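PDB 3GGM: amidohydrolase 3 domain-containing protein, which is of unknown function but forms the N-terminal piece of an amidohydrolase-family protein that probably hydrolyses carbon-nitrogen bonds other than peptide bonds. Local coordinates for residues 5-10 / 25-30. Numbering follows the deposited sequence.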
loop_
_atom_site.group_PDB
_atom_site.type_symbol
_atom_site.label_atom_id
_atom_site.label_comp_id
_atom_site.label_asym_id
_atom_site.label_seq_id
_atom_site.Cartn_x
_atom_site.Cartn_y
_atom_site.Cartn_z
ATOM N N ASP A 5 -7.794 3.362 23.455
ATOM C CA ASP A 5 -8.105 1.939 23.424
ATOM C C ASP A 5 -6.871 1.146 23.023
ATOM O O ASP A 5 -6.689 0.004 23.443
ATOM C CB ASP A 5 -9.228 1.644 22.426
ATOM C CG ASP A 5 -10.506 2.388 22.753
ATOM O OD1 ASP A 5 -10.807 2.551 23.957
ATOM O OD2 ASP A 5 -11.209 2.798 21.804
ATOM N N MET A 6 -6.015 1.771 22.222
ATOM C CA MET A 6 -4.811 1.114 21.737
ATOM C C MET A 6 -3.632 2.077 21.679
ATOM O O MET A 6 -3.802 3.258 21.391
ATOM C CB MET A 6 -5.086 0.547 20.339
ATOM C CG MET A 6 -3.853 0.152 19.547
ATOM S SD MET A 6 -3.033 -1.315 20.184
ATOM C CE MET A 6 -4.200 -2.591 19.608
ATOM N N ILE A 7 -2.440 1.558 21.956
ATOM C CA ILE A 7 -1.217 2.348 21.901
ATOM C C ILE A 7 -0.120 1.500 21.272
ATOM O O ILE A 7 0.271 0.477 21.825
ATOM C CB ILE A 7 -0.736 2.782 23.299
ATOM C CG1 ILE A 7 -1.724 3.782 23.905
ATOM C CG2 ILE A 7 0.662 3.388 23.196
ATOM C CD1 ILE A 7 -1.308 4.312 25.263
ATOM N N LEU A 8 0.341 1.907 20.093
ATOM C CA LEU A 8 1.415 1.191 19.426
ATOM C C LEU A 8 2.643 2.048 19.683
ATOM O O LEU A 8 2.623 3.246 19.399
ATOM C CB LEU A 8 1.160 1.087 17.922
ATOM C CG LEU A 8 -0.059 0.293 17.437
ATOM C CD1 LEU A 8 -1.321 1.129 17.593
ATOM C CD2 LEU A 8 0.129 -0.064 15.974
ATOM N N TYR A 9 3.697 1.452 20.236
ATOM C CA TYR A 9 4.916 2.213 20.524
ATOM C C TYR A 9 6.196 1.493 20.109
ATOM O O TYR A 9 6.165 0.348 19.659
ATOM C CB TYR A 9 4.994 2.550 22.014
ATOM C CG TYR A 9 5.139 1.325 22.889
ATOM C CD1 TYR A 9 4.068 0.457 23.096
ATOM C CD2 TYR A 9 6.369 1.005 23.462
ATOM C CE1 TYR A 9 4.223 -0.715 23.858
ATOM C CE2 TYR A 9 6.535 -0.153 24.219
ATOM C CZ TYR A 9 5.464 -1.008 24.412
ATOM O OH TYR A 9 5.652 -2.154 25.153
ATOM N N ASN A 10 7.317 2.190 20.278
ATOM C CA ASN A 10 8.643 1.689 19.934
ATOM C C ASN A 10 8.755 1.261 18.470
ATOM O O ASN A 10 9.344 0.216 18.142
ATOM C CB ASN A 10 9.031 0.538 20.872
ATOM C CG ASN A 10 10.447 0.063 20.649
ATOM O OD1 ASN A 10 11.357 0.869 20.478
ATOM N ND2 ASN A 10 10.648 -1.257 20.668
ATOM N N ALA A 25 5.514 6.321 18.492
ATOM C CA ALA A 25 4.326 5.795 19.143
ATOM C C ALA A 25 3.068 6.554 18.755
ATOM O O ALA A 25 3.103 7.753 18.526
ATOM C CB ALA A 25 4.502 5.849 20.638
ATOM N N ILE A 26 1.953 5.840 18.706
ATOM C CA ILE A 26 0.690 6.460 18.355
ATOM C C ILE A 26 -0.398 5.909 19.271
ATOM O O ILE A 26 -0.341 4.744 19.678
ATOM C CB ILE A 26 0.344 6.158 16.876
ATOM C CG1 ILE A 26 -0.920 6.897 16.457
ATOM C CG2 ILE A 26 0.146 4.667 16.686
ATOM C CD1 ILE A 26 -1.258 6.694 14.989
ATOM N N ALA A 27 -1.372 6.752 19.608
ATOM C CA ALA A 27 -2.483 6.345 20.466
ATOM C C ALA A 27 -3.775 6.443 19.663
ATOM O O ALA A 27 -3.997 7.425 18.941
ATOM C CB ALA A 27 -2.570 7.239 21.717
ATOM N N ILE A 28 -4.620 5.427 19.807
ATOM C CA ILE A 28 -5.889 5.354 19.090
ATOM C C ILE A 28 -7.041 5.190 20.067
ATOM O O ILE A 28 -6.998 4.332 20.954
ATOM C CB ILE A 28 -5.901 4.147 18.116
ATOM C CG1 ILE A 28 -4.758 4.287 17.108
ATOM C CG2 ILE A 28 -7.261 4.046 17.397
ATOM C CD1 ILE A 28 -4.598 3.081 16.200
ATOM N N THR A 29 -8.067 6.024 19.905
ATOM C CA THR A 29 -9.250 5.968 20.756
ATOM C C THR A 29 -10.446 5.826 19.826
ATOM O O THR A 29 -10.710 6.698 18.998
ATOM C CB THR A 29 -9.369 7.238 21.604
ATOM O OG1 THR A 29 -8.143 7.429 22.323
ATOM C CG2 THR A 29 -10.522 7.116 22.601
ATOM N N ASP A 30 -11.160 4.714 19.980
ATOM C CA ASP A 30 -12.295 4.367 19.131
ATOM C C ASP A 30 -11.762 4.902 17.806
ATOM O O ASP A 30 -11.842 6.102 17.534
ATOM C CB ASP A 30 -13.211 5.572 18.864
ATOM C CG ASP A 30 -13.972 6.023 20.110
ATOM O OD1 ASP A 30 -14.323 5.159 20.945
ATOM O OD2 ASP A 30 -14.230 7.240 20.253
HETATM O O HOH W 1 -13.290 3.705 23.770
#
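Strands 6-9 and 25-29 run antiparallel, and the backbone supplies most of the bonds between them. Met6 and Ile28 form one hydrogen-bonded pair, in which Ile28 N reaches Met6 O at 2.8 Å along an almost straight line (173° at the hydrogen). Leu8 and Ile26 form the other: Leu8 N gives to Ile26 O and Ile26 N returns to Leu8 O, each donor lying nearly along the C=O axis. Between them, the non-hydrogen-bonded Ile7 and Ala27 turn their own N-H and C=O groups outward; Ile7 spends its backbone bonds on Lys50 and Ile52 of strand 50-53.

At the start of strand 6-9 an extra residue disturbs the regular ladder. Ile28 O accepts two donors in its carbonyl plane, Asp5 N at 2.8 Å, more bent (133°), and Met6 N at 3.0 Å. The Asp5 carboxylate, CG beside its own N (chi1 -59°), then uses OD2 to take Asp30 N at 2.6 Å, from above the carboxylate plane. Aspartate suits this spot as a short acceptor for the amide just beyond the strand. Asp5 OD2 and Asp30 OD1 lie 4.0 Å apart; a water donating to Asp5 OD1 and, weakly, to Asp30 OD1 may ease any repulsion if both are charged.

Branched aliphatic residues suit the buried faces. Leu8 lies alongside Ile26, its CB 3.9 Å from Ile26 CG2, and crosses Ile28 obliquely, Leu8 CD1 meeting Ile28 CD1 at 4.1 Å; Leu8 and Ile28 also pack on a second subunit. On the opposite face small Ala27 meets Ile7 CG1. Asp5 and Met6 facing Ile28 make a classic beta bulge in this helix-free N-terminal piece, probably part of the β-domain that commonly accompanies the amidohydrolase barrel.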